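Local coordinates for putative lipoprotein (Campylobacter jejuni subsp. jejuni, PDB 2G5G), which binds two cofacial hemes as a dimer that uses tyrosine iron ligands, and probably takes part in bacterial heme transport, at residues Phe64-Glu68 and Val129-Ser135; Asn77-Glu83 and Asn213-Ala219; Leu157-Thr163 and Gln198-Arg202. All blocks are in the same frame, centred on the assembly; numbering follows the deposited sequence.

Contact 1. Residues Phe64-Glu68 and Val129-Ser135; sequences FNALE and VVFYSKS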
loop_
_atom_site.group_PDB
_atom_site.type_symbol
_atom_site.label_atom_id
_atom_site.label_comp_id
_atom_site.label_asym_id
_atom_site.label_seq_id
_atom_site.Cartn_x
_atom_site.Cartn_y
_atom_site.Cartn_z
ATOM N N PHE A 64 -24.239 -23.536 0.431
ATOM C CA PHE A 64 -23.935 -23.980 -0.945
ATOM C C PHE A 64 -24.520 -25.372 -1.226
ATOM O O PHE A 64 -25.236 -25.557 -2.205
ATOM C CB PHE A 64 -22.442 -23.904 -1.289
ATOM C CG PHE A 64 -22.098 -24.439 -2.672
ATOM C CD1 PHE A 64 -21.517 -25.696 -2.806
ATOM C CD2 PHE A 64 -22.402 -23.717 -3.832
ATOM C CE1 PHE A 64 -21.214 -26.219 -4.060
ATOM C CE2 PHE A 64 -22.108 -24.242 -5.101
ATOM C CZ PHE A 64 -21.500 -25.491 -5.214
ATOM N N ASN A 65 -24.226 -26.336 -0.359
ATOM C CA ASN A 65 -24.695 -27.703 -0.563
ATOM C C ASN A 65 -26.197 -27.768 -0.742
ATOM O O ASN A 65 -26.675 -28.530 -1.585
ATOM C CB ASN A 65 -24.305 -28.619 0.609
ATOM C CG ASN A 65 -22.864 -29.141 0.533
ATOM O OD1 ASN A 65 -22.109 -28.905 -0.413
ATOM N ND2 ASN A 65 -22.486 -29.860 1.563
ATOM N N ALA A 66 -26.969 -27.021 0.061
ATOM C CA ALA A 66 -28.430 -27.156 -0.040
ATOM C C ALA A 66 -28.937 -26.552 -1.357
ATOM O O ALA A 66 -29.891 -27.061 -1.986
ATOM C CB ALA A 66 -29.140 -26.522 1.164
ATOM N N LEU A 67 -28.307 -25.460 -1.773
ATOM C CA LEU A 67 -28.771 -24.780 -2.980
ATOM C C LEU A 67 -28.380 -25.608 -4.211
ATOM O O LEU A 67 -29.179 -25.752 -5.117
ATOM C CB LEU A 67 -28.147 -23.393 -3.081
ATOM C CG LEU A 67 -28.487 -22.315 -2.040
ATOM C CD1 LEU A 67 -27.474 -21.179 -2.198
ATOM C CD2 LEU A 67 -29.855 -21.777 -2.257
ATOM N N GLU A 68 -27.147 -26.108 -4.214
ATOM C CA GLU A 68 -26.559 -26.915 -5.312
ATOM C C GLU A 68 -27.368 -28.170 -5.563
ATOM O O GLU A 68 -27.672 -28.494 -6.716
ATOM C CB GLU A 68 -25.078 -27.260 -5.020
ATOM C CG GLU A 68 -24.382 -28.326 -5.946
ATOM C CD GLU A 68 -24.365 -27.912 -7.400
ATOM O OE1 GLU A 68 -24.710 -26.729 -7.684
ATOM O OE2 GLU A 68 -24.010 -28.763 -8.261
ATOM N N VAL A 129 -15.575 -28.011 -2.397
ATOM C CA VAL A 129 -16.955 -28.426 -2.590
ATOM C C VAL A 129 -17.560 -27.727 -3.808
ATOM O O VAL A 129 -18.302 -28.349 -4.587
ATOM C CB VAL A 129 -17.831 -28.168 -1.329
ATOM C CG1 VAL A 129 -19.252 -28.584 -1.584
ATOM C CG2 VAL A 129 -17.301 -28.948 -0.140
ATOM N N VAL A 130 -17.235 -26.446 -3.973
ATOM C CA VAL A 130 -17.742 -25.678 -5.120
ATOM C C VAL A 130 -17.162 -26.221 -6.434
ATOM O O VAL A 130 -17.921 -26.609 -7.354
ATOM C CB VAL A 130 -17.480 -24.168 -4.982
ATOM C CG1 VAL A 130 -17.809 -23.431 -6.290
ATOM C CG2 VAL A 130 -18.345 -23.605 -3.841
ATOM N N PHE A 131 -15.833 -26.251 -6.484
ATOM C CA PHE A 131 -15.106 -26.623 -7.676
ATOM C C PHE A 131 -15.545 -27.952 -8.279
ATOM O O PHE A 131 -15.696 -28.015 -9.498
ATOM C CB PHE A 131 -13.595 -26.587 -7.474
ATOM C CG PHE A 131 -12.832 -26.796 -8.743
ATOM C CD1 PHE A 131 -12.674 -25.744 -9.656
ATOM C CD2 PHE A 131 -12.318 -28.058 -9.067
ATOM C CE1 PHE A 131 -11.986 -25.927 -10.849
ATOM C CE2 PHE A 131 -11.638 -28.255 -10.259
ATOM C CZ PHE A 131 -11.458 -27.187 -11.152
ATOM N N TYR A 132 -15.804 -28.966 -7.435
ATOM C CA TYR A 132 -16.155 -30.332 -7.892
ATOM C C TYR A 132 -17.628 -30.628 -8.094
ATOM O O TYR A 132 -17.995 -31.757 -8.475
ATOM C CB TYR A 132 -15.503 -31.401 -6.995
ATOM C CG TYR A 132 -13.998 -31.327 -7.081
ATOM C CD1 TYR A 132 -13.246 -30.807 -6.022
ATOM C CD2 TYR A 132 -13.325 -31.701 -8.251
ATOM C CE1 TYR A 132 -11.855 -30.696 -6.107
ATOM C CE2 TYR A 132 -11.926 -31.596 -8.347
ATOM C CZ TYR A 132 -11.197 -31.107 -7.265
ATOM O OH TYR A 132 -9.823 -30.994 -7.336
ATOM N N SER A 133 -18.484 -29.636 -7.834
ATOM C CA SER A 133 -19.902 -29.788 -8.108
ATOM C C SER A 133 -20.095 -29.413 -9.572
ATOM O O SER A 133 -19.143 -29.299 -10.317
ATOM C CB SER A 133 -20.736 -28.846 -7.211
ATOM O OG SER A 133 -20.341 -27.488 -7.429
ATOM N N LYS A 134 -21.333 -29.168 -9.963
ATOM C CA LYS A 134 -21.642 -28.691 -11.302
ATOM C C LYS A 134 -21.464 -27.177 -11.485
ATOM O O LYS A 134 -21.684 -26.648 -12.587
ATOM C CB LYS A 134 -23.063 -29.118 -11.636
ATOM C CG LYS A 134 -23.177 -30.633 -11.828
ATOM C CD LYS A 134 -24.598 -31.026 -12.050
ATOM C CE LYS A 134 -24.628 -32.374 -12.727
ATOM N NZ LYS A 134 -25.888 -32.605 -13.476
ATOM N N SER A 135 -21.073 -26.476 -10.418
ATOM C CA SER A 135 -20.879 -25.029 -10.489
ATOM C C SER A 135 -19.619 -24.638 -11.225
ATOM O O SER A 135 -18.604 -25.322 -11.132
ATOM C CB SER A 135 -20.796 -24.422 -9.080
ATOM O OG SER A 135 -22.030 -24.555 -8.430
#
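The ring of Phe-64 is clasped on both faces and along one edge. Over one face stands Val-130 CG2, 3.7 Å from the ring centroid and 4° off the normal, a CH-pi contact aimed at the middle of the ring. CB of Glu-68, one helical turn on, lies across the opposite face, displaced toward the rim. Two serine hydroxyl oxygens sit at the edge near the ring plane: Ser-133 OG is 3.2 Å from Phe-64 CZ, and Ser-135 OG is 3.3 Å from Phe-64 CE2. With CG anti to the backbone N (chi1 176°), the ring is carried off helix 54-73 toward the end of helix 124-131, where Val-129 CG1 also meets Phe-64 CD1.

Both serine oxygens have polar partners. Ser-133 OG donates to Val-130 O at 2.6 Å and accepts from Ser-135 N, which defines an ST turn, while Ser-135 OG is hydrogen-bonded to Phe-78 O of strand 78-82. Across the contact, Lys-134 N donates to Glu-68 OE2 at 3.2 Å, reaching the carboxylate from above its plane. The bend of Glu-68 at chi2 (60°) turns the carboxylate toward this turn.

Helix 54-73 thus packs against the C-terminal end of helix 124-131 and the ST turn that leads on to strand 137-141, and Phe-64 and Val-130 both rest on Val-80 of the sheet.

Contact 2. Residues Asn77-Glu83 and Asn213-Ala219; sequences NFDVALE and NKVLLLA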
loop_
_atom_site.group_PDB
_atom_site.type_symbol
_atom_site.label_atom_id
_atom_site.label_comp_id
_atom_site.label_asym_id
_atom_site.label_seq_id
_atom_site.Cartn_x
_atom_site.Cartn_y
_atom_site.Cartn_z
ATOM N N ASN A 77 -28.714 -24.374 -13.967
ATOM C CA ASN A 77 -27.311 -23.981 -13.817
ATOM C C ASN A 77 -27.138 -23.113 -12.566
ATOM O O ASN A 77 -27.984 -22.266 -12.292
ATOM C CB ASN A 77 -26.808 -23.153 -15.005
ATOM C CG ASN A 77 -26.608 -23.963 -16.264
ATOM O OD1 ASN A 77 -26.395 -25.164 -16.212
ATOM N ND2 ASN A 77 -26.667 -23.287 -17.413
ATOM N N PHE A 78 -26.035 -23.309 -11.852
ATOM C CA PHE A 78 -25.773 -22.500 -10.657
ATOM C C PHE A 78 -24.285 -22.326 -10.472
ATOM O O PHE A 78 -23.555 -23.325 -10.264
ATOM C CB PHE A 78 -26.376 -23.184 -9.417
ATOM C CG PHE A 78 -26.113 -22.461 -8.119
ATOM C CD1 PHE A 78 -25.584 -23.147 -7.022
ATOM C CD2 PHE A 78 -26.446 -21.110 -7.977
ATOM C CE1 PHE A 78 -25.374 -22.494 -5.807
ATOM C CE2 PHE A 78 -26.230 -20.443 -6.745
ATOM C CZ PHE A 78 -25.716 -21.137 -5.677
ATOM N N ASP A 79 -23.834 -21.068 -10.525
ATOM C CA ASP A 79 -22.395 -20.743 -10.445
ATOM C C ASP A 79 -22.010 -19.944 -9.200
ATOM O O ASP A 79 -22.889 -19.402 -8.558
ATOM C CB ASP A 79 -21.975 -19.985 -11.681
ATOM C CG ASP A 79 -22.153 -20.811 -12.953
ATOM O OD1 ASP A 79 -22.000 -22.053 -12.883
ATOM O OD2 ASP A 79 -22.471 -20.223 -14.003
ATOM N N VAL A 80 -20.710 -19.879 -8.879
ATOM C CA VAL A 80 -20.205 -19.179 -7.683
ATOM C C VAL A 80 -19.121 -18.167 -8.040
ATOM O O VAL A 80 -18.101 -18.513 -8.633
ATOM C CB VAL A 80 -19.691 -20.154 -6.604
ATOM C CG1 VAL A 80 -19.082 -19.384 -5.400
ATOM C CG2 VAL A 80 -20.814 -21.026 -6.120
ATOM N N ALA A 81 -19.381 -16.900 -7.719
ATOM C CA ALA A 81 -18.410 -15.839 -7.948
ATOM C C ALA A 81 -17.662 -15.613 -6.637
ATOM O O ALA A 81 -18.226 -15.744 -5.551
ATOM C CB ALA A 81 -19.132 -14.540 -8.395
ATOM N N LEU A 82 -16.394 -15.263 -6.744
ATOM C CA LEU A 82 -15.523 -15.144 -5.582
ATOM C C LEU A 82 -14.818 -13.808 -5.570
ATOM O O LEU A 82 -14.098 -13.454 -6.519
ATOM C CB LEU A 82 -14.512 -16.315 -5.519
ATOM C CG LEU A 82 -15.017 -17.738 -5.252
ATOM C CD1 LEU A 82 -13.882 -18.767 -5.336
ATOM C CD2 LEU A 82 -15.738 -17.851 -3.923
ATOM N N GLU A 83 -15.017 -13.042 -4.493
ATOM C CA GLU A 83 -14.206 -11.841 -4.277
ATOM C C GLU A 83 -12.716 -12.230 -4.353
ATOM O O GLU A 83 -11.876 -11.400 -4.714
ATOM C CB GLU A 83 -14.486 -11.233 -2.888
ATOM C CG GLU A 83 -13.564 -10.028 -2.525
ATOM C CD GLU A 83 -13.678 -9.569 -1.056
ATOM O OE1 GLU A 83 -14.459 -10.146 -0.279
ATOM O OE2 GLU A 83 -12.964 -8.629 -0.693
ATOM N N ASN A 213 -26.478 -17.242 -15.659
ATOM C CA ASN A 213 -26.992 -18.283 -14.754
ATOM C C ASN A 213 -27.207 -17.714 -13.355
ATOM O O ASN A 213 -26.618 -16.713 -13.007
ATOM C CB ASN A 213 -26.016 -19.443 -14.634
ATOM C CG ASN A 213 -25.759 -20.140 -15.964
ATOM O OD1 ASN A 213 -26.683 -20.325 -16.752
ATOM N ND2 ASN A 213 -24.498 -20.518 -16.214
ATOM N N LYS A 214 -28.055 -18.376 -12.565
ATOM C CA LYS A 214 -28.127 -18.070 -11.140
ATOM C C LYS A 214 -26.723 -18.123 -10.543
ATOM O O LYS A 214 -25.847 -18.934 -10.939
ATOM C CB LYS A 214 -29.115 -19.008 -10.431
ATOM C CG LYS A 214 -29.555 -18.490 -9.048
ATOM C CD LYS A 214 -30.387 -19.564 -8.232
ATOM C CE LYS A 214 -31.672 -19.972 -8.961
ATOM N NZ LYS A 214 -32.649 -18.819 -9.130
ATOM N N VAL A 215 -26.475 -17.245 -9.580
ATOM C CA VAL A 215 -25.101 -17.062 -9.099
ATOM C C VAL A 215 -25.101 -16.696 -7.634
ATOM O O VAL A 215 -25.970 -15.905 -7.186
ATOM C CB VAL A 215 -24.297 -16.032 -9.970
ATOM C CG1 VAL A 215 -24.928 -14.594 -9.930
ATOM C CG2 VAL A 215 -22.774 -15.981 -9.573
ATOM N N LEU A 216 -24.156 -17.300 -6.899
ATOM C CA LEU A 216 -23.843 -16.896 -5.528
ATOM C C LEU A 216 -22.445 -16.237 -5.456
ATOM O O LEU A 216 -21.454 -16.797 -5.974
ATOM C CB LEU A 216 -23.893 -18.109 -4.587
ATOM C CG LEU A 216 -23.586 -17.799 -3.097
ATOM C CD1 LEU A 216 -24.413 -18.619 -2.161
ATOM C CD2 LEU A 216 -22.118 -18.068 -2.877
ATOM N N LEU A 217 -22.376 -15.061 -4.815
ATOM C CA LEU A 217 -21.115 -14.411 -4.498
ATOM C C LEU A 217 -20.705 -14.691 -3.053
ATOM O O LEU A 217 -21.536 -14.597 -2.127
ATOM C CB LEU A 217 -21.182 -12.898 -4.701
ATOM C CG LEU A 217 -19.937 -12.046 -4.333
ATOM C CD1 LEU A 217 -18.855 -12.076 -5.418
ATOM C CD2 LEU A 217 -20.365 -10.624 -4.059
ATOM N N LEU A 218 -19.437 -15.042 -2.871
ATOM C CA LEU A 218 -18.832 -14.994 -1.535
ATOM C C LEU A 218 -17.885 -13.799 -1.494
ATOM O O LEU A 218 -17.015 -13.652 -2.355
ATOM C CB LEU A 218 -18.081 -16.295 -1.185
ATOM C CG LEU A 218 -17.400 -16.314 0.196
ATOM C CD1 LEU A 218 -18.468 -16.381 1.289
ATOM C CD2 LEU A 218 -16.388 -17.513 0.287
ATOM N N ALA A 219 -18.067 -12.924 -0.499
ATOM C CA ALA A 219 -17.288 -11.691 -0.388
ATOM C C ALA A 219 -17.360 -11.226 1.069
ATOM O O ALA A 219 -18.127 -11.741 1.850
ATOM C CB ALA A 219 -17.837 -10.565 -1.334
HETATM O O HOH W 1 -29.483 -20.495 -13.754
#
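Asp-79 OD2 is gripped by two groups: Asn-213 ND2 donates to it at 3.0 Å, and His-211 NE2 forms a second hydrogen bond. The amide arrives on the syn side but tilted out of the carboxylate plane, with a nearly straight N-H (171°), and the bond stays in the plane of the Asn-213 amide although the carboxylate plane is turned 68° from it. The other oxygen of Asp-79 is bonded to Lys-136 N, so three partners fix the rotation of the carboxylate and probably stabilise its negative charge. The other end of the Asn-213 amide is used too. Its OD1 accepts from Asn-77 ND2 at 3.0 Å, the donor lying above the carbonyl plane. Close by, a water bridges Asn-77 O and Lys-214 N.

Beyond this polar end the two segments run as parallel strands; the axes of the short strand segments approach to 4.5 Å, 25° from parallel. Asp-79 N donates to Lys-214 O and Asp-79 O accepts from Leu-216 N; Ala-81 N donates to Leu-216 O at 2.7 Å and Ala-81 O accepts from Leu-218 N. Glu-83 N to Leu-218 O ends the ladder.

On the face of Val-80 and Leu-216, Phe-78 CZ rests 3.7 Å from Leu-216 CB, and Leu-82 CD2 lies 3.9 Å from Leu-218 CB; helices 54-73 and 124-131 pack there. On the other face Ala-81 CB meets Leu-217 CD1 at 3.9 Å, beneath Leu-208 of helix 187-210. Past the ladder, Glu-83 OE1 accepts from Gly-220 N, and its side chain is about 7 Å from a bound heme. With helices on both faces, the pair belongs to the parallel portion of the sheet in a three-layer alpha/beta/alpha sandwich, between strands 44-49 and 137-141.

Contact 3. Residues Leu157-Thr163 and Gln198-Arg202; sequences LKGYVST and QFKDR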
loop_
_atom_site.group_PDB
_atom_site.type_symbol
_atom_site.label_atom_id
_atom_site.label_comp_id
_atom_site.label_asym_id
_atom_site.label_seq_id
_atom_site.Cartn_x
_atom_site.Cartn_y
_atom_site.Cartn_z
ATOM N N LEU A 157 -15.481 7.131 -10.444
ATOM C CA LEU A 157 -16.605 6.275 -10.656
ATOM C C LEU A 157 -17.914 7.072 -10.669
ATOM O O LEU A 157 -18.179 7.872 -9.769
ATOM C CB LEU A 157 -16.620 5.232 -9.536
ATOM C CG LEU A 157 -17.329 3.927 -9.848
ATOM C CD1 LEU A 157 -16.536 3.149 -10.881
ATOM C CD2 LEU A 157 -17.527 3.137 -8.551
ATOM N N LYS A 158 -18.724 6.845 -11.701
ATOM C CA LYS A 158 -20.058 7.433 -11.790
ATOM C C LYS A 158 -21.122 6.481 -11.243
ATOM O O LYS A 158 -20.990 5.259 -11.308
ATOM C CB LYS A 158 -20.390 7.831 -13.233
ATOM C CG LYS A 158 -19.510 8.970 -13.789
ATOM C CD LYS A 158 -19.587 9.023 -15.312
ATOM C CE LYS A 158 -18.353 9.723 -15.896
ATOM N NZ LYS A 158 -18.029 9.232 -17.275
ATOM N N GLY A 159 -22.181 7.063 -10.701
ATOM C CA GLY A 159 -23.248 6.302 -10.084
ATOM C C GLY A 159 -24.280 7.289 -9.598
ATOM O O GLY A 159 -24.068 8.517 -9.665
ATOM N N TYR A 160 -25.390 6.747 -9.118
ATOM C CA TYR A 160 -26.473 7.524 -8.567
ATOM C C TYR A 160 -26.644 7.140 -7.105
ATOM O O TYR A 160 -26.379 7.951 -6.225
ATOM C CB TYR A 160 -27.756 7.334 -9.382
ATOM C CG TYR A 160 -28.926 8.094 -8.812
ATOM C CD1 TYR A 160 -28.900 9.495 -8.731
ATOM C CD2 TYR A 160 -30.049 7.421 -8.330
ATOM C CE1 TYR A 160 -29.977 10.206 -8.185
ATOM C CE2 TYR A 160 -31.140 8.123 -7.790
ATOM C CZ TYR A 160 -31.093 9.513 -7.721
ATOM O OH TYR A 160 -32.154 10.210 -7.177
ATOM N N VAL A 161 -27.035 5.903 -6.814
ATOM C CA VAL A 161 -27.128 5.503 -5.399
ATOM C C VAL A 161 -25.843 4.915 -4.833
ATOM O O VAL A 161 -25.669 4.877 -3.612
ATOM C CB VAL A 161 -28.294 4.523 -5.113
ATOM C CG1 VAL A 161 -29.658 5.157 -5.534
ATOM C CG2 VAL A 161 -28.050 3.176 -5.784
ATOM N N SER A 162 -24.956 4.421 -5.697
ATOM C CA SER A 162 -23.791 3.702 -5.198
ATOM C C SER A 162 -22.604 4.598 -4.841
ATOM O O SER A 162 -21.706 4.156 -4.139
ATOM C CB SER A 162 -23.328 2.607 -6.195
ATOM O OG SER A 162 -22.820 3.194 -7.370
ATOM N N THR A 163 -22.609 5.835 -5.318
ATOM C CA THR A 163 -21.426 6.715 -5.177
ATOM C C THR A 163 -21.727 7.989 -4.395
ATOM O O THR A 163 -20.990 8.967 -4.505
ATOM C CB THR A 163 -20.881 7.127 -6.554
ATOM O OG1 THR A 163 -21.966 7.604 -7.353
ATOM C CG2 THR A 163 -20.247 5.931 -7.250
ATOM N N GLN A 198 -14.953 1.128 -3.692
ATOM C CA GLN A 198 -16.036 1.502 -4.604
ATOM C C GLN A 198 -15.876 0.822 -5.971
ATOM O O GLN A 198 -16.847 0.283 -6.537
ATOM C CB GLN A 198 -16.077 3.030 -4.780
ATOM C CG GLN A 198 -16.637 3.797 -3.554
ATOM C CD GLN A 198 -18.076 4.215 -3.749
ATOM O OE1 GLN A 198 -19.017 3.506 -3.343
ATOM N NE2 GLN A 198 -18.268 5.345 -4.395
ATOM N N PHE A 199 -14.644 0.862 -6.494
ATOM C CA PHE A 199 -14.304 0.160 -7.733
ATOM C C PHE A 199 -14.446 -1.363 -7.650
ATOM O O PHE A 199 -14.923 -1.966 -8.614
ATOM C CB PHE A 199 -12.885 0.530 -8.205
ATOM C CG PHE A 199 -12.831 1.739 -9.105
ATOM C CD1 PHE A 199 -12.554 3.007 -8.583
ATOM C CD2 PHE A 199 -12.994 1.608 -10.475
ATOM C CE1 PHE A 199 -12.492 4.126 -9.413
ATOM C CE2 PHE A 199 -12.925 2.728 -11.315
ATOM C CZ PHE A 199 -12.666 3.986 -10.774
ATOM N N LYS A 200 -14.013 -1.980 -6.539
ATOM C CA LYS A 200 -14.149 -3.424 -6.308
ATOM C C LYS A 200 -15.628 -3.785 -6.342
ATOM O O LYS A 200 -16.028 -4.741 -6.999
ATOM C CB LYS A 200 -13.582 -3.852 -4.945
ATOM C CG LYS A 200 -12.037 -3.866 -4.852
ATOM C CD LYS A 200 -11.560 -4.122 -3.431
ATOM C CE LYS A 200 -10.061 -4.503 -3.423
ATOM N NZ LYS A 200 -9.602 -4.608 -2.017
ATOM N N ASP A 201 -16.435 -2.985 -5.653
ATOM C CA ASP A 201 -17.892 -3.190 -5.579
ATOM C C ASP A 201 -18.577 -3.096 -6.938
ATOM O O ASP A 201 -19.443 -3.913 -7.271
ATOM C CB ASP A 201 -18.467 -2.194 -4.567
ATOM C CG ASP A 201 -18.170 -2.605 -3.139
ATOM O OD1 ASP A 201 -17.860 -3.806 -2.914
ATOM O OD2 ASP A 201 -18.220 -1.740 -2.228
ATOM N N ARG A 202 -18.115 -2.149 -7.754
ATOM C CA ARG A 202 -18.624 -1.926 -9.088
ATOM C C ARG A 202 -18.331 -3.127 -9.994
ATOM O O ARG A 202 -19.217 -3.588 -10.707
ATOM C CB ARG A 202 -18.011 -0.650 -9.681
ATOM C CG ARG A 202 -18.533 -0.269 -11.062
ATOM C CD ARG A 202 -20.048 -0.070 -11.060
ATOM N NE ARG A 202 -20.527 0.990 -10.159
ATOM C CZ ARG A 202 -20.625 2.277 -10.501
ATOM N NH1 ARG A 202 -20.261 2.694 -11.720
ATOM N NH2 ARG A 202 -21.084 3.162 -9.625
#
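From CB outward, Arg-202 meets Leu-157 coming from the opposite direction. CB lies 4.0 Å from Leu-157 CD2, and CG meets Leu-157 CD1. Bends at chi2 (58°) and chi3 (60°) fold the chain round this leucine; NE hydrogen-bonds His-233 ND1, and one guanidinium face lies against Leu-157 CG, which stands 3.5 Å above the plane and toward its rim. At the tip, NH1 and NH2 together grip Lys-158 O end-on, each at 2.7 Å and with the oxygen in the guanidinium plane. NH1 approaches nearly along the C=O axis, whereas NH2 is tilted from the carbonyl plane. NH2 also donates to Ser-162 OG at 2.8 Å, and that hydroxyl is hydrogen-bonded in turn to Asp-236, whose nearby carboxylate would probably help balance the arginine charge.

Leu-157 itself is wedged between two flat groups: its CD1 sits over a face of the Phe-199 ring, 3.9 Å from the centroid and 21° off the normal, a CH-pi contact. One shared carbonyl thus ties the loop between helices 144-151 and 165-179 to helix 187-210, whose Lys-200 NZ hydrogen-bonds heme O2A and which lines the heme pocket with Leu-189, Leu-193 and Ile-196.

Overall arrangement
From the N terminus, helix 54-73 is followed, after a short connection, by strand 78-82, so the first segments of contacts 1 and 2 follow one another. Contact 1 closes first, when the chain returns through helix 124-131, and its centre is about 10 Å from that of contact 2; the two touch and cross in sequence, since contact 2 closes only at strand 214-220. Contact 3 opens and closes between the segments of contact 2, linking the loop after helix 144-151 to helix 187-210, which precedes strand 214-220. Contacts 1 and 3 lie on opposite sides of the chain's centre, their centres about 30 Å apart. Together they connect helix layer, central sheet and heme-side helices.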